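Local atomic coordinates of sensory transduction histidine kinase, putative (Borrelia burgdorferi, PDB entry 5BWJ), a protein that probably senses small molecules with its periplasmic Venus flytrap domain, the part described here, and relays the signal by ATP-dependent histidine phosphorylation in a two-component system. Residues Y21-N24 against Y28-L31; F17-K22 against F33-K38; E50-L55 against A64-L69; D138-L143 against H163-N168. All coordinates share one frame; numbering follows the deposited sequence.

Contact 1 of 4, residues Y21-N24 against Y28-L31; sequences YKNN and YEGL
Y21 and E29 face each other as the hydrogen-bonded pair of a short antiparallel beta hairpin, strands 21-22 and 28-29. Two backbone bonds define it: Y21 N gives to E29 O at 2.8 Å, and E29 N gives to Y21 O at 2.8 Å. Y21 O also takes a CA-H...O contact from Y28 CA. One step along, K22 and Y28 form the non-hydrogen-bonded pair, with their CA atoms 4.6 Å apart.

The side-chain contacts divide between the two faces of the hairpin. On the face of K22 and Y28 the side chains run alongside each other, and K22 CG sits 4.1 Å from the Y28 ring centroid, 30° off the ring normal, an off-centre CH-pi contact. The extended lysine chain then carries NZ on to a hydrogen bond with Q141, while H51 stacks on the tyrosine ring. On the other face, Y21 CG lies between its own N and carbonyl carbon (chi1 56°), which brings one ring face over E29 O.

E29 belongs to a magnesium site seen in a crystal structure of this protein, though no ion is bound to this chain; here its OE2 accepts from I176 N of the second subunit. A water lying in the plane of the Y21 ring, at its edge, is 3.0 Å from Y21 OH and donates weakly to E29 OE1 at 3.4 Å.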
loop_
_atom_site.group_PDB
_atom_site.type_symbol
_atom_site.label_atom_id
_atom_site.label_comp_id
_atom_site.label_asym_id
_atom_site.label_seq_id
_atom_site.Cartn_x
_atom_site.Cartn_y
_atom_site.Cartn_z
ATOM N N TYR B 21 6.927 3.008 10.320
ATOM C CA TYR B 21 6.616 1.770 11.025
ATOM C C TYR B 21 7.823 1.289 11.819
ATOM O O TYR B 21 8.958 1.650 11.514
ATOM C CB TYR B 21 6.165 0.691 10.039
ATOM C CG TYR B 21 7.165 0.402 8.941
ATOM C CD1 TYR B 21 7.207 1.180 7.790
ATOM C CD2 TYR B 21 8.063 -0.651 9.052
ATOM C CE1 TYR B 21 8.116 0.918 6.783
ATOM C CE2 TYR B 21 8.976 -0.920 8.049
ATOM C CZ TYR B 21 8.998 -0.133 6.916
ATOM O OH TYR B 21 9.905 -0.399 5.917
ATOM N N LYS B 22 7.569 0.469 12.836
ATOM C CA LYS B 22 8.631 -0.013 13.714
ATOM C C LYS B 22 9.417 -1.159 13.089
ATOM O O LYS B 22 8.838 -2.056 12.472
ATOM C CB LYS B 22 8.053 -0.479 15.052
ATOM C CG LYS B 22 7.352 0.599 15.856
ATOM C CD LYS B 22 6.892 0.047 17.201
ATOM C CE LYS B 22 6.017 1.036 17.949
ATOM N NZ LYS B 22 5.521 0.474 19.236
ATOM N N ASN B 23 10.736 -1.121 13.262
ATOM C CA ASN B 23 11.606 -2.226 12.871
ATOM C C ASN B 23 12.021 -3.042 14.097
ATOM O O ASN B 23 11.521 -2.813 15.198
ATOM C CB ASN B 23 12.838 -1.701 12.125
ATOM C CG ASN B 23 13.646 -0.704 12.942
ATOM O OD1 ASN B 23 13.521 -0.625 14.165
ATOM N ND2 ASN B 23 14.489 0.064 12.259
ATOM N N ASN B 24 12.936 -3.989 13.907
ATOM C CA ASN B 24 13.375 -4.863 14.993
ATOM C C ASN B 24 14.217 -4.144 16.043
ATOM O O ASN B 24 14.367 -4.629 17.164
ATOM C CB ASN B 24 14.177 -6.040 14.432
ATOM C CG ASN B 24 13.321 -7.008 13.640
ATOM O OD1 ASN B 24 12.093 -6.979 13.716
ATOM N ND2 ASN B 24 13.971 -7.884 12.883
ATOM N N TYR B 28 11.975 3.686 14.194
ATOM C CA TYR B 28 10.971 3.893 13.157
ATOM C C TYR B 28 11.608 4.027 11.782
ATOM O O TYR B 28 12.376 4.953 11.525
ATOM C CB TYR B 28 10.135 5.135 13.461
ATOM C CG TYR B 28 9.043 4.889 14.473
ATOM C CD1 TYR B 28 7.814 4.373 14.085
ATOM C CD2 TYR B 28 9.240 5.171 15.820
ATOM C CE1 TYR B 28 6.811 4.146 15.004
ATOM C CE2 TYR B 28 8.242 4.947 16.747
ATOM C CZ TYR B 28 7.030 4.434 16.336
ATOM O OH TYR B 28 6.034 4.209 17.256
ATOM N N GLU B 29 11.280 3.081 10.909
ATOM C CA GLU B 29 11.685 3.132 9.514
ATOM C C GLU B 29 10.539 3.700 8.687
ATOM O O GLU B 29 9.379 3.593 9.078
ATOM C CB GLU B 29 12.072 1.737 9.023
ATOM C CG GLU B 29 12.544 1.694 7.582
ATOM C CD GLU B 29 13.834 0.923 7.414
ATOM O OE1 GLU B 29 14.006 -0.119 8.084
ATOM O OE2 GLU B 29 14.682 1.367 6.616
ATOM N N GLY B 30 10.857 4.309 7.549
ATOM C CA GLY B 30 9.830 4.841 6.674
ATOM C C GLY B 30 10.322 5.932 5.748
ATOM O O GLY B 30 11.458 6.396 5.860
ATOM N N LEU B 31 9.449 6.348 4.836
ATOM C CA LEU B 31 9.790 7.341 3.824
ATOM C C LEU B 31 9.176 8.710 4.120
ATOM O O LEU B 31 9.435 9.674 3.398
ATOM C CB LEU B 31 9.339 6.854 2.442
ATOM C CG LEU B 31 7.866 6.464 2.286
ATOM C CD1 LEU B 31 7.015 7.659 1.905
ATOM C CD2 LEU B 31 7.715 5.355 1.261
HETATM O O HOH W 1 11.961 -2.453 6.621
#

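Contact 2 of 4, residues F17-K22 against F33-K38; sequences FPFYYK and FSILDK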
loop_
_atom_site.group_PDB
_atom_site.type_symbol
_atom_site.label_atom_id
_atom_site.label_comp_id
_atom_site.label_asym_id
_atom_site.label_seq_id
_atom_site.Cartn_x
_atom_site.Cartn_y
_atom_site.Cartn_z
ATOM N N PHE B 17 2.426 1.758 7.311
ATOM C CA PHE B 17 3.343 1.233 6.305
ATOM C C PHE B 17 2.981 1.784 4.929
ATOM O O PHE B 17 1.805 1.811 4.572
ATOM C CB PHE B 17 3.303 -0.298 6.287
ATOM C CG PHE B 17 4.329 -0.924 5.377
ATOM C CD1 PHE B 17 5.533 -1.383 5.887
ATOM C CD2 PHE B 17 4.091 -1.054 4.016
ATOM C CE1 PHE B 17 6.480 -1.958 5.059
ATOM C CE2 PHE B 17 5.035 -1.628 3.183
ATOM C CZ PHE B 17 6.232 -2.082 3.707
ATOM N N PRO B 18 3.982 2.215 4.141
ATOM C CA PRO B 18 5.430 2.285 4.375
ATOM C C PRO B 18 5.912 3.669 4.817
ATOM O O PRO B 18 7.114 3.931 4.795
ATOM C CB PRO B 18 6.001 1.940 3.003
ATOM C CG PRO B 18 5.028 2.589 2.062
ATOM C CD PRO B 18 3.666 2.500 2.727
ATOM N N PHE B 19 4.988 4.543 5.199
ATOM C CA PHE B 19 5.343 5.911 5.570
ATOM C C PHE B 19 6.129 5.958 6.877
ATOM O O PHE B 19 7.127 6.667 6.980
ATOM C CB PHE B 19 4.084 6.773 5.669
ATOM C CG PHE B 19 3.411 6.992 4.346
ATOM C CD1 PHE B 19 3.744 8.082 3.559
ATOM C CD2 PHE B 19 2.464 6.097 3.878
ATOM C CE1 PHE B 19 3.135 8.281 2.336
ATOM C CE2 PHE B 19 1.852 6.289 2.656
ATOM C CZ PHE B 19 2.188 7.383 1.883
ATOM N N TYR B 20 5.680 5.203 7.873
ATOM C CA TYR B 20 6.448 5.040 9.098
ATOM C C TYR B 20 5.973 3.804 9.848
ATOM O O TYR B 20 4.772 3.570 9.983
ATOM C CB TYR B 20 6.347 6.286 9.988
ATOM C CG TYR B 20 4.935 6.693 10.338
ATOM C CD1 TYR B 20 4.310 6.194 11.472
ATOM C CD2 TYR B 20 4.230 7.583 9.537
ATOM C CE1 TYR B 20 3.020 6.564 11.796
ATOM C CE2 TYR B 20 2.941 7.959 9.852
ATOM C CZ TYR B 20 2.340 7.446 10.981
ATOM O OH TYR B 20 1.057 7.822 11.298
ATOM N N TYR B 21 6.927 3.008 10.320
ATOM C CA TYR B 21 6.616 1.770 11.025
ATOM C C TYR B 21 7.823 1.289 11.819
ATOM O O TYR B 21 8.958 1.650 11.514
ATOM C CB TYR B 21 6.165 0.691 10.039
ATOM C CG TYR B 21 7.165 0.402 8.941
ATOM C CD1 TYR B 21 7.207 1.180 7.790
ATOM C CD2 TYR B 21 8.063 -0.651 9.052
ATOM C CE1 TYR B 21 8.116 0.918 6.783
ATOM C CE2 TYR B 21 8.976 -0.920 8.049
ATOM C CZ TYR B 21 8.998 -0.133 6.916
ATOM O OH TYR B 21 9.905 -0.399 5.917
ATOM N N LYS B 22 7.569 0.469 12.836
ATOM C CA LYS B 22 8.631 -0.013 13.714
ATOM C C LYS B 22 9.417 -1.159 13.089
ATOM O O LYS B 22 8.838 -2.056 12.472
ATOM C CB LYS B 22 8.053 -0.479 15.052
ATOM C CG LYS B 22 7.352 0.599 15.856
ATOM C CD LYS B 22 6.892 0.047 17.201
ATOM C CE LYS B 22 6.017 1.036 17.949
ATOM N NZ LYS B 22 5.521 0.474 19.236
ATOM N N PHE B 33 9.788 10.739 6.464
ATOM C CA PHE B 33 10.797 11.685 6.925
ATOM C C PHE B 33 11.423 12.407 5.737
ATOM O O PHE B 33 11.699 13.605 5.800
ATOM C CB PHE B 33 11.863 10.960 7.749
ATOM C CG PHE B 33 11.294 9.996 8.751
ATOM C CD1 PHE B 33 10.757 10.452 9.944
ATOM C CD2 PHE B 33 11.281 8.634 8.492
ATOM C CE1 PHE B 33 10.223 9.568 10.863
ATOM C CE2 PHE B 33 10.750 7.745 9.409
ATOM C CZ PHE B 33 10.219 8.214 10.597
ATOM N N SER B 34 11.632 11.668 4.652
ATOM C CA SER B 34 12.131 12.243 3.408
ATOM C C SER B 34 11.131 13.237 2.822
ATOM O O SER B 34 11.511 14.307 2.349
ATOM C CB SER B 34 12.423 11.136 2.392
ATOM O OG SER B 34 12.785 11.680 1.134
ATOM N N ILE B 35 9.852 12.874 2.856
ATOM C CA ILE B 35 8.794 13.734 2.337
ATOM C C ILE B 35 8.683 15.028 3.139
ATOM O O ILE B 35 8.534 16.107 2.569
ATOM C CB ILE B 35 7.424 13.023 2.357
ATOM C CG1 ILE B 35 7.472 11.746 1.516
ATOM C CG2 ILE B 35 6.326 13.951 1.831
ATOM C CD1 ILE B 35 6.250 10.867 1.675
ATOM N N LEU B 36 8.741 14.911 4.462
ATOM C CA LEU B 36 8.589 16.067 5.339
ATOM C C LEU B 36 9.743 17.054 5.187
ATOM O O LEU B 36 9.538 18.265 5.256
ATOM C CB LEU B 36 8.473 15.616 6.798
ATOM C CG LEU B 36 7.167 14.911 7.179
ATOM C CD1 LEU B 36 7.261 14.329 8.581
ATOM C CD2 LEU B 36 5.983 15.860 7.082
ATOM N N ASP B 37 10.953 16.540 4.981
ATOM C CA ASP B 37 12.109 17.394 4.734
ATOM C C ASP B 37 11.937 18.174 3.432
ATOM O O ASP B 37 12.341 19.331 3.337
ATOM C CB ASP B 37 13.396 16.567 4.685
ATOM C CG ASP B 37 13.839 16.086 6.058
ATOM O OD1 ASP B 37 13.537 16.766 7.061
ATOM O OD2 ASP B 37 14.495 15.027 6.134
ATOM N N LYS B 38 11.338 17.537 2.431
ATOM C CA LYS B 38 11.070 18.208 1.164
ATOM C C LYS B 38 10.020 19.298 1.345
ATOM O O LYS B 38 10.203 20.429 0.889
ATOM C CB LYS B 38 10.607 17.206 0.104
ATOM C CG LYS B 38 11.721 16.362 -0.487
ATOM C CD LYS B 38 11.243 15.622 -1.722
ATOM C CE LYS B 38 12.399 15.012 -2.489
ATOM N NZ LYS B 38 11.970 14.539 -3.832
#
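F19 and F33 make the nearest backbone approach, 8.1 Å between their CA atoms, where the loop leading into strand 21-22 passes helix 32-42. No hydrogen bond joins the two segments, and the gap is bridged mostly by side chains. The peptide between F17 and P18 is cis, and F19 and Y20 together face F16 as a classic beta bulge. Within the helix, D37 N donates to F33 O at 3.1 Å.

The nearest side-chain approach joins F19 to I35. F19 CE1 is 4.1 Å from I35 CD1, with the methyl near the ring plane, so the isoleucine tip meets the edge of the phenyl group. I35 reaches it with CG1 anti to the carbonyl carbon (chi1 -59°) and CD1 extended beyond (chi2 170°). A second, looser touch lies closer to the helix start, where Y20 CB stands 4.4 Å from F33 CZ. The Y20 ring itself leads away, and its OH is hydrogen-bonded to V13 O. All of this buries just 127 Å² between the segments.

Other parts of the protein complete the packing. L31 lies against both P18 and F19, F33 also rests on L12 and V49 of the central sheet, and F19 packs on I89 of the second subunit. The contact thus seats the first helix of this Venus flytrap domain against the bulged loop that precedes its small hairpin.

Contact 3 of 4, residues E50-L55 against A64-L69; sequences EHIDNL and AIYLGL
L55 carries the tight part of this contact, its two methyl groups touching different residues of segment 64-69. L55 CD2 meets L69 CD2 at 3.7 Å, the two side chains crossing at about a right angle, while L55 CD1 approaches Y66 CE2 to 3.8 Å, coming obliquely to the ring. The fork is placed by the torsions: with CG anti to the backbone N (chi1 -175°) the leucine extends from the loop after strand 45-52, and chi2 of 68° turns CD1 and CD2 to their separate partners.

I52 gives a looser touch, its CD1 lying 4.3 Å from Y66 CE2. The backbones stay well apart, with I52 and G68 CA atoms separated by 10.0 Å, and no hydrogen bond crosses. This spacing fits the sheet topology of the Venus flytrap domain: strand 6-13 pairs in parallel with both 45-52 and 65-69, so the two strands considered here flank a shared neighbour and meet by side chains over it. At G68 the chain turns a corner.

Burial is uneven. Y66 and L69 are enclosed, and strand 79-94 adds F79, which meets the Y66 ring edge-to-face and also packs on L55 and L69; the Y66 hydroxyl is hydrogen-bonded to E61 N. I52 and L55, by contrast, are partly exposed, although the L55 side chain also touches L75 in a nearby loop.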
loop_
_atom_site.group_PDB
_atom_site.type_symbol
_atom_site.label_atom_id
_atom_site.label_comp_id
_atom_site.label_asym_id
_atom_site.label_seq_id
_atom_site.Cartn_x
_atom_site.Cartn_y
_atom_site.Cartn_z
ATOM N N GLU B 50 7.512 13.555 16.013
ATOM C CA GLU B 50 7.319 12.826 17.259
ATOM C C GLU B 50 6.331 11.685 17.050
ATOM O O GLU B 50 5.236 11.887 16.528
ATOM C CB GLU B 50 6.821 13.761 18.364
ATOM C CG GLU B 50 6.538 13.061 19.685
ATOM C CD GLU B 50 6.098 14.020 20.772
ATOM O OE1 GLU B 50 4.999 13.819 21.332
ATOM O OE2 GLU B 50 6.854 14.968 21.072
ATOM N N HIS B 51 6.726 10.487 17.462
ATOM C CA HIS B 51 5.860 9.321 17.358
ATOM C C HIS B 51 5.020 9.149 18.615
ATOM O O HIS B 51 5.514 9.313 19.732
ATOM C CB HIS B 51 6.685 8.059 17.110
ATOM C CG HIS B 51 7.387 8.047 15.789
ATOM N ND1 HIS B 51 8.637 8.598 15.606
ATOM C CD2 HIS B 51 7.014 7.551 14.586
ATOM C CE1 HIS B 51 9.004 8.440 14.347
ATOM N NE2 HIS B 51 8.037 7.808 13.706
ATOM N N ILE B 52 3.747 8.828 18.422
ATOM C CA ILE B 52 2.868 8.450 19.520
ATOM C C ILE B 52 2.034 7.241 19.105
ATOM O O ILE B 52 1.500 7.191 17.997
ATOM C CB ILE B 52 1.944 9.612 19.946
ATOM C CG1 ILE B 52 1.269 10.248 18.727
ATOM C CG2 ILE B 52 2.745 10.662 20.714
ATOM C CD1 ILE B 52 0.173 11.234 19.080
ATOM N N ASP B 53 1.945 6.256 19.992
ATOM C CA ASP B 53 1.185 5.044 19.712
ATOM C C ASP B 53 -0.309 5.334 19.697
ATOM O O ASP B 53 -1.020 4.948 18.767
ATOM C CB ASP B 53 1.498 3.964 20.750
ATOM C CG ASP B 53 2.911 3.432 20.627
ATOM O OD1 ASP B 53 3.744 4.100 19.979
ATOM O OD2 ASP B 53 3.191 2.348 21.183
ATOM N N ASN B 54 -0.772 6.025 20.734
ATOM C CA ASN B 54 -2.192 6.276 20.933
ATOM C C ASN B 54 -2.530 7.749 20.772
ATOM O O ASN B 54 -1.653 8.610 20.853
ATOM C CB ASN B 54 -2.620 5.797 22.323
ATOM C CG ASN B 54 -2.128 4.398 22.631
ATOM O OD1 ASN B 54 -2.004 3.561 21.738
ATOM N ND2 ASN B 54 -1.840 4.139 23.902
ATOM N N LEU B 55 -3.811 8.022 20.550
ATOM C CA LEU B 55 -4.313 9.386 20.445
ATOM C C LEU B 55 -5.175 9.725 21.658
ATOM O O LEU B 55 -6.376 9.455 21.668
ATOM C CB LEU B 55 -5.115 9.560 19.155
ATOM C CG LEU B 55 -5.610 10.975 18.859
ATOM C CD1 LEU B 55 -4.442 11.899 18.538
ATOM C CD2 LEU B 55 -6.613 10.953 17.719
ATOM N N ALA B 64 0.162 21.033 16.601
ATOM C CA ALA B 64 0.771 19.894 15.924
ATOM C C ALA B 64 -0.039 19.442 14.713
ATOM O O ALA B 64 -1.264 19.551 14.692
ATOM C CB ALA B 64 0.939 18.739 16.897
ATOM N N ILE B 65 0.668 18.933 13.708
ATOM C CA ILE B 65 0.046 18.378 12.513
ATOM C C ILE B 65 0.050 16.857 12.631
ATOM O O ILE B 65 1.103 16.245 12.805
ATOM C CB ILE B 65 0.785 18.819 11.236
ATOM C CG1 ILE B 65 0.899 20.348 11.195
ATOM C CG2 ILE B 65 0.062 18.301 9.995
ATOM C CD1 ILE B 65 1.828 20.869 10.124
ATOM N N TYR B 66 -1.132 16.252 12.538
ATOM C CA TYR B 66 -1.294 14.829 12.825
ATOM C C TYR B 66 -1.381 13.962 11.572
ATOM O O TYR B 66 -2.189 14.218 10.678
ATOM C CB TYR B 66 -2.541 14.613 13.682
ATOM C CG TYR B 66 -2.379 15.081 15.110
ATOM C CD1 TYR B 66 -2.489 16.425 15.438
ATOM C CD2 TYR B 66 -2.117 14.177 16.129
ATOM C CE1 TYR B 66 -2.340 16.856 16.742
ATOM C CE2 TYR B 66 -1.968 14.597 17.435
ATOM C CZ TYR B 66 -2.080 15.936 17.737
ATOM O OH TYR B 66 -1.930 16.353 19.039
ATOM N N LEU B 67 -0.537 12.934 11.531
ATOM C CA LEU B 67 -0.562 11.930 10.473
ATOM C C LEU B 67 -0.912 10.570 11.070
ATOM O O LEU B 67 -0.579 10.288 12.221
ATOM C CB LEU B 67 0.790 11.858 9.756
ATOM C CG LEU B 67 1.357 13.166 9.198
ATOM C CD1 LEU B 67 2.635 12.902 8.414
ATOM C CD2 LEU B 67 0.344 13.876 8.323
ATOM N N GLY B 68 -1.582 9.734 10.284
ATOM C CA GLY B 68 -1.958 8.402 10.727
ATOM C C GLY B 68 -3.365 8.326 11.288
ATOM O O GLY B 68 -3.741 7.323 11.894
ATOM N N LEU B 69 -4.140 9.390 11.095
ATOM C CA LEU B 69 -5.531 9.414 11.533
ATOM C C LEU B 69 -6.461 9.234 10.343
ATOM O O LEU B 69 -6.175 9.705 9.243
ATOM C CB LEU B 69 -5.861 10.726 12.250
ATOM C CG LEU B 69 -5.040 11.069 13.493
ATOM C CD1 LEU B 69 -5.536 12.374 14.094
ATOM C CD2 LEU B 69 -5.095 9.947 14.524
#

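Contact 4 of 4, residues D138-L143 against H163-N168; sequences DNSQEL and HYIANN. With NO3 (nitrate ion), chain F.
S140 and I165 provide the apolar contact between helices 140-148 and 161-169 of the Venus flytrap domain. I165 CD1 reaches S140 CB at 3.4 Å, tighter than usual for two carbons. Its CG1 is anti to the carbonyl carbon (chi1 -63°) and the chain is extended beyond, so the terminal methyl spans the gap between backbones whose nearest CA atoms, those of Q141 and I165, are 7.0 Å apart. The contact is small, burying 101 Å², and no hydrogen bond crosses it.

Hydrogen bonds instead order each helix. N139 is the N-cap of helix 140-148: its OD1 accepts from E142 N at 2.8 Å, with an N-H...O angle of 166°. Near the end of helix 161-169, N168 ND2 gives to Y164 O at 2.9 Å, the acceptor lying close to the plane of the N168 amide; N168 N gives to the same oxygen.

A nitrate ion, probably from the crystallisation liquor, is bound beside that helix end. N167 ND2 gives to nitrate O3 and O1, at 3.0 and 3.1 Å, and N168 ND2 to O1 at 2.9 Å; K160 of the second subunit also binds the ion, which thus lies at the subunit interface.

S140 OG is hydrogen-bonded to D14 OD2, and the S140 side chain packs on I117 of strand 114-117; Y164 meets Y21 edge-to-face, so one helix touches the sheet and the other the hairpin.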
loop_
_atom_site.group_PDB
_atom_site.type_symbol
_atom_site.label_atom_id
_atom_site.label_comp_id
_atom_site.label_asym_id
_atom_site.label_seq_id
_atom_site.Cartn_x
_atom_site.Cartn_y
_atom_site.Cartn_z
ATOM N N ASP B 138 -5.987 0.211 21.387
ATOM C CA ASP B 138 -5.481 1.579 21.368
ATOM C C ASP B 138 -4.589 1.826 20.156
ATOM O O ASP B 138 -4.449 2.961 19.706
ATOM C CB ASP B 138 -4.703 1.885 22.652
ATOM C CG ASP B 138 -5.587 1.898 23.885
ATOM O OD1 ASP B 138 -6.796 2.185 23.754
ATOM O OD2 ASP B 138 -5.069 1.631 24.990
ATOM N N ASN B 139 -3.984 0.762 19.636
ATOM C CA ASN B 139 -3.069 0.879 18.504
ATOM C C ASN B 139 -2.890 -0.445 17.768
ATOM O O ASN B 139 -3.344 -1.490 18.234
ATOM C CB ASN B 139 -1.710 1.394 18.977
ATOM C CG ASN B 139 -1.113 0.540 20.077
ATOM O OD1 ASN B 139 -0.766 -0.620 19.860
ATOM N ND2 ASN B 139 -0.980 1.117 21.265
ATOM N N SER B 140 -2.218 -0.392 16.622
ATOM C CA SER B 140 -2.040 -1.568 15.775
ATOM C C SER B 140 -1.316 -2.695 16.504
ATOM O O SER B 140 -1.705 -3.857 16.401
ATOM C CB SER B 140 -1.269 -1.201 14.504
ATOM O OG SER B 140 -2.007 -0.299 13.700
ATOM N N GLN B 141 -0.263 -2.349 17.235
ATOM C CA GLN B 141 0.523 -3.341 17.958
ATOM C C GLN B 141 -0.334 -4.097 18.968
ATOM O O GLN B 141 -0.291 -5.326 19.035
ATOM C CB GLN B 141 1.699 -2.668 18.663
ATOM C CG GLN B 141 2.593 -3.612 19.433
ATOM C CD GLN B 141 3.895 -2.954 19.833
ATOM O OE1 GLN B 141 4.679 -2.540 18.978
ATOM N NE2 GLN B 141 4.125 -2.834 21.136
ATOM N N GLU B 142 -1.114 -3.358 19.748
ATOM C CA GLU B 142 -2.013 -3.971 20.718
ATOM C C GLU B 142 -3.054 -4.828 20.011
ATOM O O GLU B 142 -3.400 -5.914 20.477
ATOM C CB GLU B 142 -2.701 -2.898 21.563
ATOM C CG GLU B 142 -3.758 -3.437 22.518
ATOM C CD GLU B 142 -4.452 -2.336 23.294
ATOM O OE1 GLU B 142 -3.857 -1.248 23.442
ATOM O OE2 GLU B 142 -5.595 -2.556 23.748
ATOM N N LEU B 143 -3.550 -4.330 18.882
ATOM C CA LEU B 143 -4.607 -5.008 18.142
ATOM C C LEU B 143 -4.151 -6.369 17.637
ATOM O O LEU B 143 -4.841 -7.372 17.822
ATOM C CB LEU B 143 -5.072 -4.147 16.964
ATOM C CG LEU B 143 -6.111 -4.793 16.043
ATOM C CD1 LEU B 143 -7.363 -5.177 16.821
ATOM C CD2 LEU B 143 -6.462 -3.859 14.895
ATOM N N HIS B 163 -0.950 -6.296 8.656
ATOM C CA HIS B 163 -0.324 -7.473 8.084
ATOM C C HIS B 163 1.185 -7.453 8.295
ATOM O O HIS B 163 1.790 -8.479 8.607
ATOM C CB HIS B 163 -0.639 -7.569 6.594
ATOM C CG HIS B 163 -0.159 -8.836 5.966
ATOM N ND1 HIS B 163 -0.938 -9.969 5.896
ATOM C CD2 HIS B 163 1.027 -9.157 5.399
ATOM C CE1 HIS B 163 -0.257 -10.933 5.304
ATOM N NE2 HIS B 163 0.939 -10.465 4.994
ATOM N N TYR B 164 1.791 -6.282 8.116
ATOM C CA TYR B 164 3.226 -6.135 8.310
ATOM C C TYR B 164 3.635 -6.496 9.736
ATOM O O TYR B 164 4.557 -7.283 9.943
ATOM C CB TYR B 164 3.678 -4.706 8.002
ATOM C CG TYR B 164 5.037 -4.390 8.589
ATOM C CD1 TYR B 164 6.200 -4.816 7.962
ATOM C CD2 TYR B 164 5.155 -3.684 9.779
ATOM C CE1 TYR B 164 7.447 -4.543 8.500
ATOM C CE2 TYR B 164 6.398 -3.404 10.324
ATOM C CZ TYR B 164 7.539 -3.837 9.680
ATOM O OH TYR B 164 8.778 -3.560 10.215
ATOM N N ILE B 165 2.946 -5.910 10.711
ATOM C CA ILE B 165 3.286 -6.105 12.117
ATOM C C ILE B 165 3.190 -7.578 12.495
ATOM O O ILE B 165 4.122 -8.135 13.070
ATOM C CB ILE B 165 2.373 -5.273 13.041
ATOM C CG1 ILE B 165 2.570 -3.782 12.766
ATOM C CG2 ILE B 165 2.681 -5.561 14.513
ATOM C CD1 ILE B 165 1.520 -2.895 13.399
ATOM N N ALA B 166 2.063 -8.203 12.166
ATOM C CA ALA B 166 1.860 -9.619 12.456
ATOM C C ALA B 166 2.940 -10.480 11.812
ATOM O O ALA B 166 3.473 -11.397 12.435
ATOM C CB ALA B 166 0.490 -10.065 11.978
ATOM N N ASN B 167 3.264 -10.168 10.561
ATOM C CA ASN B 167 4.158 -11.004 9.771
ATOM C C ASN B 167 5.625 -10.858 10.169
ATOM O O ASN B 167 6.403 -11.803 10.036
ATOM C CB ASN B 167 3.995 -10.673 8.284
ATOM C CG ASN B 167 4.616 -11.720 7.381
ATOM O OD1 ASN B 167 4.540 -12.917 7.652
ATOM N ND2 ASN B 167 5.234 -11.269 6.294
ATOM N N ASN B 168 5.997 -9.679 10.662
ATOM C CA ASN B 168 7.391 -9.379 10.978
ATOM C C ASN B 168 7.736 -9.462 12.467
ATOM O O ASN B 168 8.889 -9.716 12.820
ATOM C CB ASN B 168 7.750 -7.987 10.454
ATOM C CG ASN B 168 7.912 -7.958 8.943
ATOM O OD1 ASN B 168 9.027 -8.037 8.424
ATOM N ND2 ASN B 168 6.797 -7.851 8.229
HETATM N N NO3 F . 5.299 -7.911 5.291
HETATM O O1 NO3 F . 6.404 -8.509 5.437
HETATM O O2 NO3 F . 5.266 -6.757 4.775
HETATM O O3 NO3 F . 4.225 -8.468 5.661
#

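From the N terminus, contacts 1 and 2 start from the same stretch and share Y21 and K22. Contact 1 closes the tight hairpin loop, which nests inside the longer loop that contact 2 closes onto helix 32-42; Y28 O packs near F33 CE2 between them. Contact 3 follows in series, closing the connection from strand 45-52 to 65-69, and meets contact 2 where Y20 OH packs near G68 CA. Contact 4 comes last and spans strand 154-156 between its helices. It is tied to contact 1 by K22 O with Y164 OH, and to contact 3 by N54 with N139. Contacts 1, 2 and 4 also touch the second subunit.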